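Local coordinates for protein ebony (Drosophila melanogaster, PDB 6DYM) that probably catalyses, through its GNAT-like C-terminal domain (the part in this structure), the peptide-bond-forming condensation of this nonribosomal peptide synthetase, thought to join beta-alanine to biogenic amines, at residues S61-Y65 against F142-V147; F79-N83 against R108-K114; A172-K178 against V208-E212. All coordinates share one frame. Numbering follows the deposited sequence.

Contact 1: S61-Y65 against F142-V147; sequences SFVVY and FMEHEV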
loop_
_atom_site.group_PDB
_atom_site.type_symbol
_atom_site.label_atom_id
_atom_site.label_comp_id
_atom_site.label_asym_id
_atom_site.label_seq_id
_atom_site.Cartn_x
_atom_site.Cartn_y
_atom_site.Cartn_z
ATOM N N SER A 61 4.067 -6.477 9.269
ATOM C CA SER A 61 4.496 -5.161 8.831
ATOM C C SER A 61 5.819 -4.801 9.493
ATOM O O SER A 61 6.239 -5.430 10.468
ATOM C CB SER A 61 3.430 -4.111 9.154
ATOM O OG SER A 61 2.154 -4.533 8.699
ATOM N N PHE A 62 6.481 -3.781 8.951
ATOM C CA PHE A 62 7.774 -3.376 9.486
ATOM C C PHE A 62 8.026 -1.907 9.183
ATOM O O PHE A 62 7.347 -1.294 8.356
ATOM C CB PHE A 62 8.918 -4.249 8.937
ATOM C CG PHE A 62 9.062 -4.224 7.431
ATOM C CD1 PHE A 62 9.781 -3.216 6.801
ATOM C CD2 PHE A 62 8.513 -5.231 6.652
ATOM C CE1 PHE A 62 9.924 -3.199 5.426
ATOM C CE2 PHE A 62 8.656 -5.223 5.277
ATOM C CZ PHE A 62 9.367 -4.205 4.662
ATOM N N VAL A 63 9.005 -1.347 9.889
ATOM C CA VAL A 63 9.526 -0.017 9.612
ATOM C C VAL A 63 10.973 -0.161 9.153
ATOM O O VAL A 63 11.646 -1.160 9.423
ATOM C CB VAL A 63 9.429 0.919 10.838
ATOM C CG1 VAL A 63 7.981 1.245 11.159
ATOM C CG2 VAL A 63 10.110 0.285 12.049
ATOM N N VAL A 64 11.458 0.855 8.447
ATOM C CA VAL A 64 12.836 0.883 7.970
ATOM C C VAL A 64 13.563 2.002 8.699
ATOM O O VAL A 64 13.144 3.165 8.642
ATOM C CB VAL A 64 12.916 1.076 6.449
ATOM C CG1 VAL A 64 14.374 1.207 6.013
ATOM C CG2 VAL A 64 12.253 -0.086 5.742
ATOM N N TYR A 65 14.652 1.649 9.374
ATOM C CA TYR A 65 15.501 2.604 10.065
ATOM C C TYR A 65 16.677 2.996 9.180
ATOM O O TYR A 65 17.269 2.147 8.507
ATOM C CB TYR A 65 16.024 2.012 11.380
ATOM C CG TYR A 65 15.052 2.103 12.543
ATOM C CD1 TYR A 65 15.028 3.221 13.371
ATOM C CD2 TYR A 65 14.168 1.066 12.817
ATOM C CE1 TYR A 65 14.143 3.307 14.435
ATOM C CE2 TYR A 65 13.279 1.142 13.879
ATOM C CZ TYR A 65 13.272 2.265 14.684
ATOM O OH TYR A 65 12.393 2.348 15.741
ATOM N N PHE A 142 14.722 -1.373 -0.880
ATOM C CA PHE A 142 14.949 -2.113 0.358
ATOM C C PHE A 142 13.652 -2.714 0.889
ATOM O O PHE A 142 13.611 -3.885 1.282
ATOM C CB PHE A 142 15.585 -1.185 1.395
ATOM C CG PHE A 142 15.968 -1.866 2.678
ATOM C CD1 PHE A 142 17.179 -2.532 2.793
ATOM C CD2 PHE A 142 15.129 -1.822 3.779
ATOM C CE1 PHE A 142 17.537 -3.154 3.979
ATOM C CE2 PHE A 142 15.480 -2.441 4.970
ATOM C CZ PHE A 142 16.683 -3.106 5.071
ATOM N N MET A 143 12.579 -1.924 0.920
ATOM C CA MET A 143 11.302 -2.444 1.401
ATOM C C MET A 143 10.750 -3.511 0.465
ATOM O O MET A 143 10.152 -4.492 0.916
ATOM C CB MET A 143 10.292 -1.314 1.543
ATOM C CG MET A 143 10.712 -0.244 2.515
ATOM S SD MET A 143 9.323 0.785 2.969
ATOM C CE MET A 143 9.234 1.899 1.578
ATOM N N GLU A 144 10.919 -3.323 -0.840
ATOM C CA GLU A 144 10.478 -4.338 -1.789
ATOM C C GLU A 144 11.195 -5.658 -1.541
ATOM O O GLU A 144 10.587 -6.735 -1.595
ATOM C CB GLU A 144 10.737 -3.831 -3.204
ATOM C CG GLU A 144 10.417 -4.802 -4.302
ATOM C CD GLU A 144 9.057 -5.458 -4.142
ATOM O OE1 GLU A 144 9.000 -6.702 -4.294
ATOM O OE2 GLU A 144 8.081 -4.741 -3.869
ATOM N N HIS A 145 12.501 -5.587 -1.274
ATOM C CA HIS A 145 13.288 -6.775 -0.974
ATOM C C HIS A 145 12.858 -7.409 0.341
ATOM O O HIS A 145 12.821 -8.637 0.456
ATOM C CB HIS A 145 14.780 -6.403 -0.944
ATOM C CG HIS A 145 15.703 -7.521 -0.554
ATOM N ND1 HIS A 145 15.994 -7.825 0.760
ATOM C CD2 HIS A 145 16.441 -8.371 -1.309
ATOM C CE1 HIS A 145 16.850 -8.831 0.797
ATOM N NE2 HIS A 145 17.138 -9.180 -0.444
ATOM N N GLU A 146 12.526 -6.596 1.346
ATOM C CA GLU A 146 12.169 -7.151 2.647
ATOM C C GLU A 146 10.749 -7.705 2.680
ATOM O O GLU A 146 10.482 -8.656 3.422
ATOM C CB GLU A 146 12.344 -6.097 3.740
ATOM C CG GLU A 146 13.803 -5.830 4.089
ATOM C CD GLU A 146 14.541 -7.098 4.485
ATOM O OE1 GLU A 146 14.132 -7.737 5.481
ATOM O OE2 GLU A 146 15.522 -7.460 3.794
ATOM N N VAL A 147 9.824 -7.132 1.910
ATOM C CA VAL A 147 8.487 -7.716 1.835
ATOM C C VAL A 147 8.568 -9.133 1.278
ATOM O O VAL A 147 7.918 -10.057 1.786
ATOM C CB VAL A 147 7.551 -6.820 1.002
ATOM C CG1 VAL A 147 6.241 -7.541 0.718
ATOM C CG2 VAL A 147 7.277 -5.519 1.740
#

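Contact 2: F79-N83 against R108-K114; sequences FDARN and RDNYLPK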
loop_
_atom_site.group_PDB
_atom_site.type_symbol
_atom_site.label_atom_id
_atom_site.label_comp_id
_atom_site.label_asym_id
_atom_site.label_seq_id
_atom_site.Cartn_x
_atom_site.Cartn_y
_atom_site.Cartn_z
ATOM N N PHE A 79 -1.021 -7.195 5.399
ATOM C CA PHE A 79 -1.997 -8.085 6.007
ATOM C C PHE A 79 -2.092 -9.358 5.179
ATOM O O PHE A 79 -1.782 -9.373 3.985
ATOM C CB PHE A 79 -3.395 -7.462 6.076
ATOM C CG PHE A 79 -3.616 -6.557 7.248
ATOM C CD1 PHE A 79 -3.554 -7.047 8.541
ATOM C CD2 PHE A 79 -3.933 -5.225 7.053
ATOM C CE1 PHE A 79 -3.776 -6.218 9.615
ATOM C CE2 PHE A 79 -4.156 -4.388 8.125
ATOM C CZ PHE A 79 -4.081 -4.886 9.405
ATOM N N ASP A 80 -2.519 -10.430 5.830
ATOM C CA ASP A 80 -3.074 -11.561 5.104
ATOM C C ASP A 80 -4.315 -11.086 4.359
ATOM O O ASP A 80 -5.265 -10.598 4.978
ATOM C CB ASP A 80 -3.413 -12.687 6.081
ATOM C CG ASP A 80 -3.879 -13.964 5.386
ATOM O OD1 ASP A 80 -4.430 -13.897 4.267
ATOM O OD2 ASP A 80 -3.697 -15.048 5.973
ATOM N N ALA A 81 -4.298 -11.208 3.029
ATOM C CA ALA A 81 -5.403 -10.688 2.230
ATOM C C ALA A 81 -6.743 -11.283 2.651
ATOM O O ALA A 81 -7.785 -10.640 2.486
ATOM C CB ALA A 81 -5.152 -10.954 0.748
ATOM N N ARG A 82 -6.739 -12.496 3.200
ATOM C CA ARG A 82 -7.960 -13.169 3.627
ATOM C C ARG A 82 -8.192 -13.064 5.135
ATOM O O ARG A 82 -8.967 -13.850 5.693
ATOM C CB ARG A 82 -7.923 -14.632 3.187
ATOM C CG ARG A 82 -7.685 -14.816 1.686
ATOM C CD ARG A 82 -8.081 -16.212 1.234
ATOM N NE ARG A 82 -7.768 -16.475 -0.172
ATOM C CZ ARG A 82 -8.463 -15.987 -1.196
ATOM N NH1 ARG A 82 -8.123 -16.290 -2.443
ATOM N NH2 ARG A 82 -9.502 -15.194 -0.974
ATOM N N ASN A 83 -7.548 -12.107 5.801
ATOM C CA ASN A 83 -7.647 -11.969 7.253
ATOM C C ASN A 83 -7.383 -10.515 7.646
ATOM O O ASN A 83 -6.609 -10.223 8.557
ATOM C CB ASN A 83 -6.680 -12.921 7.957
ATOM C CG ASN A 83 -6.998 -13.094 9.432
ATOM O OD1 ASN A 83 -8.155 -13.023 9.836
ATOM N ND2 ASN A 83 -5.968 -13.317 10.241
ATOM N N ARG A 108 -8.620 -11.842 -6.657
ATOM C CA ARG A 108 -8.209 -12.490 -5.413
ATOM C C ARG A 108 -9.037 -13.738 -5.122
ATOM O O ARG A 108 -8.494 -14.784 -4.744
ATOM C CB ARG A 108 -8.327 -11.502 -4.252
ATOM C CG ARG A 108 -8.141 -12.127 -2.875
ATOM C CD ARG A 108 -8.644 -11.195 -1.782
ATOM N NE ARG A 108 -10.093 -11.031 -1.846
ATOM C CZ ARG A 108 -10.715 -9.859 -1.923
ATOM N NH1 ARG A 108 -10.015 -8.732 -1.949
ATOM N NH2 ARG A 108 -12.040 -9.814 -1.976
ATOM N N ASP A 109 -10.355 -13.646 -5.274
ATOM C CA ASP A 109 -11.223 -14.713 -4.798
ATOM C C ASP A 109 -11.480 -15.800 -5.831
ATOM O O ASP A 109 -12.053 -16.838 -5.479
ATOM C CB ASP A 109 -12.547 -14.122 -4.304
ATOM C CG ASP A 109 -12.349 -13.222 -3.096
ATOM O OD1 ASP A 109 -11.302 -13.373 -2.434
ATOM O OD2 ASP A 109 -13.218 -12.374 -2.807
ATOM N N ASN A 110 -11.043 -15.617 -7.079
ATOM C CA ASN A 110 -11.291 -16.607 -8.113
ATOM C C ASN A 110 -10.042 -17.155 -8.783
ATOM O O ASN A 110 -10.128 -18.216 -9.412
ATOM C CB ASN A 110 -12.211 -16.029 -9.198
ATOM C CG ASN A 110 -13.568 -15.665 -8.653
ATOM O OD1 ASN A 110 -14.401 -16.539 -8.406
ATOM N ND2 ASN A 110 -13.798 -14.375 -8.446
ATOM N N TYR A 111 -8.895 -16.482 -8.673
ATOM C CA TYR A 111 -7.678 -16.933 -9.335
ATOM C C TYR A 111 -6.504 -17.175 -8.401
ATOM O O TYR A 111 -5.567 -17.876 -8.795
ATOM C CB TYR A 111 -7.244 -15.921 -10.407
ATOM C CG TYR A 111 -8.105 -15.958 -11.646
ATOM C CD1 TYR A 111 -9.019 -14.946 -11.912
ATOM C CD2 TYR A 111 -8.016 -17.018 -12.545
ATOM C CE1 TYR A 111 -9.817 -14.981 -13.050
ATOM C CE2 TYR A 111 -8.807 -17.063 -13.680
ATOM C CZ TYR A 111 -9.703 -16.041 -13.929
ATOM O OH TYR A 111 -10.484 -16.083 -15.060
ATOM N N LEU A 112 -6.521 -16.632 -7.195
ATOM C CA LEU A 112 -5.403 -16.776 -6.275
ATOM C C LEU A 112 -5.678 -17.882 -5.261
ATOM O O LEU A 112 -6.831 -18.274 -5.052
ATOM C CB LEU A 112 -5.143 -15.443 -5.562
ATOM C CG LEU A 112 -4.741 -14.301 -6.499
ATOM C CD1 LEU A 112 -4.358 -13.057 -5.706
ATOM C CD2 LEU A 112 -3.604 -14.730 -7.417
ATOM N N PRO A 113 -4.636 -18.412 -4.607
ATOM C CA PRO A 113 -4.832 -19.569 -3.719
ATOM C C PRO A 113 -5.811 -19.285 -2.590
ATOM O O PRO A 113 -5.830 -18.198 -2.007
ATOM C CB PRO A 113 -3.422 -19.841 -3.178
ATOM C CG PRO A 113 -2.508 -19.257 -4.187
ATOM C CD PRO A 113 -3.211 -18.048 -4.720
ATOM N N LYS A 114 -6.624 -20.291 -2.280
ATOM C CA LYS A 114 -7.590 -20.202 -1.201
ATOM C C LYS A 114 -6.928 -20.515 0.135
ATOM O O LYS A 114 -5.892 -21.183 0.207
ATOM C CB LYS A 114 -8.759 -21.164 -1.436
ATOM C CG LYS A 114 -9.531 -20.925 -2.723
ATOM C CD LYS A 114 -10.481 -19.742 -2.587
ATOM C CE LYS A 114 -11.688 -19.893 -3.507
ATOM N NZ LYS A 114 -11.348 -19.629 -4.933
#

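Contact 3: A172-K178 against V208-E212; sequences ADVYHYK and VHWKE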
loop_
_atom_site.group_PDB
_atom_site.type_symbol
_atom_site.label_atom_id
_atom_site.label_comp_id
_atom_site.label_asym_id
_atom_site.label_seq_id
_atom_site.Cartn_x
_atom_site.Cartn_y
_atom_site.Cartn_z
ATOM N N ALA A 172 7.288 -2.695 -9.454
ATOM C CA ALA A 172 6.705 -4.032 -9.446
ATOM C C ALA A 172 7.065 -4.801 -10.710
ATOM O O ALA A 172 7.348 -6.003 -10.655
ATOM C CB ALA A 172 5.188 -3.938 -9.290
ATOM N N ASP A 173 7.057 -4.127 -11.861
ATOM C CA ASP A 173 7.424 -4.792 -13.109
ATOM C C ASP A 173 8.862 -5.301 -13.074
ATOM O O ASP A 173 9.124 -6.453 -13.437
ATOM C CB ASP A 173 7.230 -3.841 -14.287
ATOM C CG ASP A 173 5.804 -3.321 -14.388
ATOM O OD1 ASP A 173 4.860 -4.122 -14.205
ATOM O OD2 ASP A 173 5.629 -2.108 -14.647
ATOM N N VAL A 174 9.812 -4.465 -12.640
ATOM C CA VAL A 174 11.205 -4.908 -12.676
ATOM C C VAL A 174 11.510 -5.914 -11.573
ATOM O O VAL A 174 12.529 -6.614 -11.647
ATOM C CB VAL A 174 12.182 -3.715 -12.630
ATOM C CG1 VAL A 174 11.935 -2.799 -13.814
ATOM C CG2 VAL A 174 12.078 -2.944 -11.321
ATOM N N TYR A 175 10.650 -6.027 -10.562
ATOM C CA TYR A 175 10.762 -7.089 -9.572
ATOM C C TYR A 175 9.996 -8.339 -9.988
ATOM O O TYR A 175 9.810 -9.241 -9.164
ATOM C CB TYR A 175 10.283 -6.595 -8.203
ATOM C CG TYR A 175 11.376 -5.905 -7.420
ATOM C CD1 TYR A 175 12.238 -6.630 -6.602
ATOM C CD2 TYR A 175 11.577 -4.535 -7.533
ATOM C CE1 TYR A 175 13.249 -6.002 -5.895
ATOM C CE2 TYR A 175 12.588 -3.899 -6.831
ATOM C CZ TYR A 175 13.422 -4.638 -6.014
ATOM O OH TYR A 175 14.434 -4.007 -5.317
ATOM N N HIS A 176 9.548 -8.395 -11.246
ATOM C CA HIS A 176 8.917 -9.571 -11.850
ATOM C C HIS A 176 7.564 -9.908 -11.223
ATOM O O HIS A 176 7.183 -11.079 -11.136
ATOM C CB HIS A 176 9.853 -10.781 -11.802
ATOM C CG HIS A 176 11.199 -10.497 -12.384
ATOM N ND1 HIS A 176 12.350 -10.477 -11.625
ATOM C CD2 HIS A 176 11.571 -10.173 -13.643
ATOM C CE1 HIS A 176 13.378 -10.178 -12.400
ATOM N NE2 HIS A 176 12.932 -9.985 -13.629
ATOM N N TYR A 177 6.823 -8.895 -10.794
ATOM C CA TYR A 177 5.421 -9.105 -10.462
ATOM C C TYR A 177 4.631 -9.354 -11.737
ATOM O O TYR A 177 4.868 -8.714 -12.768
ATOM C CB TYR A 177 4.849 -7.894 -9.734
ATOM C CG TYR A 177 5.160 -7.849 -8.261
ATOM C CD1 TYR A 177 6.419 -7.463 -7.804
ATOM C CD2 TYR A 177 4.196 -8.184 -7.321
ATOM C CE1 TYR A 177 6.704 -7.413 -6.446
ATOM C CE2 TYR A 177 4.471 -8.140 -5.959
ATOM C CZ TYR A 177 5.725 -7.757 -5.530
ATOM O OH TYR A 177 6.001 -7.710 -4.183
ATOM N N LYS A 178 3.694 -10.290 -11.666
ATOM C CA LYS A 178 2.794 -10.549 -12.779
ATOM C C LYS A 178 1.654 -9.536 -12.765
ATOM O O LYS A 178 1.074 -9.256 -11.711
ATOM C CB LYS A 178 2.253 -11.977 -12.693
ATOM C CG LYS A 178 1.775 -12.551 -14.008
ATOM C CD LYS A 178 0.715 -13.615 -13.782
ATOM C CE LYS A 178 0.856 -14.763 -14.770
ATOM N NZ LYS A 178 1.933 -15.716 -14.369
ATOM N N VAL A 208 -3.017 -4.320 -10.897
ATOM C CA VAL A 208 -3.056 -5.382 -9.897
ATOM C C VAL A 208 -1.878 -6.313 -10.150
ATOM O O VAL A 208 -1.751 -6.886 -11.239
ATOM C CB VAL A 208 -4.391 -6.145 -9.944
ATOM C CG1 VAL A 208 -4.396 -7.279 -8.932
ATOM C CG2 VAL A 208 -5.543 -5.197 -9.661
ATOM N N HIS A 209 -1.020 -6.463 -9.143
ATOM C CA HIS A 209 0.249 -7.163 -9.278
ATOM C C HIS A 209 0.308 -8.351 -8.330
ATOM O O HIS A 209 -0.158 -8.278 -7.190
ATOM C CB HIS A 209 1.431 -6.227 -8.987
ATOM C CG HIS A 209 1.856 -5.402 -10.158
ATOM N ND1 HIS A 209 1.909 -4.025 -10.120
ATOM C CD2 HIS A 209 2.271 -5.760 -11.397
ATOM C CE1 HIS A 209 2.337 -3.569 -11.285
ATOM N NE2 HIS A 209 2.560 -4.603 -12.079
ATOM N N TRP A 210 0.920 -9.437 -8.804
ATOM C CA TRP A 210 0.995 -10.683 -8.052
ATOM C C TRP A 210 2.346 -11.328 -8.318
ATOM O O TRP A 210 2.758 -11.455 -9.475
ATOM C CB TRP A 210 -0.155 -11.619 -8.459
ATOM C CG TRP A 210 -0.035 -13.062 -8.040
ATOM C CD1 TRP A 210 0.166 -14.134 -8.861
ATOM C CD2 TRP A 210 -0.153 -13.594 -6.710
ATOM N NE1 TRP A 210 0.196 -15.295 -8.126
ATOM C CE2 TRP A 210 0.004 -14.992 -6.805
ATOM C CE3 TRP A 210 -0.363 -13.023 -5.452
ATOM C CZ2 TRP A 210 -0.051 -15.828 -5.691
ATOM C CZ3 TRP A 210 -0.417 -13.858 -4.345
ATOM C CH2 TRP A 210 -0.265 -15.244 -4.475
ATOM N N LYS A 211 3.041 -11.719 -7.252
ATOM C CA LYS A 211 4.340 -12.367 -7.371
ATOM C C LYS A 211 4.349 -13.606 -6.495
ATOM O O LYS A 211 4.236 -13.504 -5.271
ATOM C CB LYS A 211 5.478 -11.423 -6.969
ATOM C CG LYS A 211 6.868 -12.042 -7.100
ATOM C CD LYS A 211 7.960 -11.007 -6.861
ATOM C CE LYS A 211 9.337 -11.599 -7.104
ATOM N NZ LYS A 211 9.256 -12.791 -7.988
ATOM N N GLU A 212 4.492 -14.769 -7.118
ATOM C CA GLU A 212 4.605 -16.006 -6.363
ATOM C C GLU A 212 5.951 -16.057 -5.653
ATOM O O GLU A 212 6.978 -15.632 -6.191
ATOM C CB GLU A 212 4.436 -17.206 -7.288
ATOM C CG GLU A 212 3.007 -17.361 -7.788
ATOM C CD GLU A 212 2.760 -18.698 -8.450
ATOM O OE1 GLU A 212 3.567 -19.627 -8.237
ATOM O OE2 GLU A 212 1.758 -18.815 -9.186
HETATM O O HOH W 1 2.643 -16.702 -11.254
#

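Contact 1: S61-Y65 against F142-V147
The strand order and helix placement of this domain are those of a GNAT-like acyltransferase fold, and here strand 62-66 packs beneath helix 133-153, the long helix that lies across one face of the central sheet. The axes of strand 62-65 and helix 142-147 approach to 10.1 Å and run at 140°, so the helix crosses the strand obliquely and more nearly antiparallel than parallel. F62 and V64 turn their CA-to-CB bonds toward the helix, whereas V63 and Y65 point away, and Y65 OH is hydrogen-bonded to H13. The p rotamer of F62 sends its ring against one side of the helix, where M143 lies one turn before E146 and V147. F62 CZ lies 3.6 Å from E146 CB, and F62 CE2 comes within 3.8 Å of V147 CG2, which sits at the ring edge. V64, in its t rotamer, uses both methyls: CG2 meets M143 CG at 3.6 Å and CG1 meets F142 CD2 at 3.8 Å. M143 leaves the helix sideways with chi1 m and chi2 t, and its extended stem fills the space beside V64 while the side chain also touches M125 and T127 of strand 119-127. The interface is thus apolar. The carboxylate of E146 is carried away from the strand by its m, m conformation, forming a salt bridge to R149 through OE1 and accepting a hydrogen bond from H145 ND1 on OE2. At the edge of the F62 ring, CZ stands 3.8 Å from M143 O, the carbonyl oxygen that accepts V147 N at 2.8 Å.

Contact 2: F79-N83 against R108-K114
R82 makes every hydrogen bond between the tight turn after strand 71-80 and the C-terminal region of helix 93-111 with the loop that follows. D80 to N83 form a type I beta turn, closed by N83 N to D80 O at 2.9 Å and overlaid by an Asx turn in which D80 OD1 accepts R82 N, also at 2.9 Å; D80 OD2 is taken by N117 N. R82 extends its guanidinium among oxygen acceptors lying near its plane. NE and NH1 of R82 share P113 O, at 3.2 and 3.0 Å, NH1 additionally donates to R108 O at 2.8 Å, and NH2 makes a salt bridge to D109 OD1 at 2.9 Å. D109 OD1 also receives R108 NE at 2.7 Å, while R108 NH2 reaches D109 OD2 at 2.9 Å and also pairs with E101. K114 lays its CD over one face of the R82 guanidinium and donates from NZ to D109 O at 2.9 Å. R82 NH2 and R108 NE approach to 4.3 Å, like charges that the shared D109 carboxylate offsets. Backbone carbonyls accept three of R82's four bonds, so the contact ties the chain after the helix to the turn as well as pairing charges.

Contact 3: A172-K178 against V208-E212
Leaving helix 166-174 through a Schellman motif, the chain turns directly into an edge strand of the sheet. H176, with positive phi, is the C-prime residue; Y177 N bonds A172 O at 2.9 Å and H176 N bonds D173 O at 3.0 Å. K178 then pairs with W210 as an antiparallel hydrogen-bonded pair, K178 N to W210 O at 2.7 Å and W210 N to K178 O at 2.9 Å, and H209 CA adds a CA-H...O contact to K178 O at 3.3 Å. Among the side chains, the H209 imidazole carries A172 CB over its face, 3.5 Å from the ring centroid in a CH-pi contact. H209 NE2 donates to D173 OD1 at 3.2 Å, while H209 ND1 is hydrogen-bonded to N163. A second CH-pi contact places K211 CB 3.6 Å from the centroid of the Y177 ring, and farther along the lysine, CE approaches Y175 O at 3.2 Å. H209 and K211 belong to the sheet face on which helices 133-153 and 166-174 lie: K211 touches L148, Y177 OH bonds E144 and Y175 OH bonds H141. V208 and W210 project from the opposite face, where V208 packs on C103 and I107 of helix 93-111, so strand 205-212 is sandwiched between helices while strand 178-184 flanks it at the sheet edge.

Overall arrangement
All three contacts reach the same seven-stranded mixed sheet. Contacts 1 and 2 begin on neighbouring strands, 62-66 and 71-80, and both segments of contact 2 fall between those of contact 1 in sequence; contact 3 follows later. The centres of contacts 1 and 2 are about 22 Å apart without touching; that of contact 3 lies about 17 Å from the first and about 16 Å from the second, and it meets both. E144 OE1 and Y177 OH, 3.2 Å apart, link it to contact 1, and L112 CD2, 3.7 Å from W210 CE2, to contact 2. Together they join helices on both faces to the sheet, as expected for the GNAT-like fold of this atypical condensation domain.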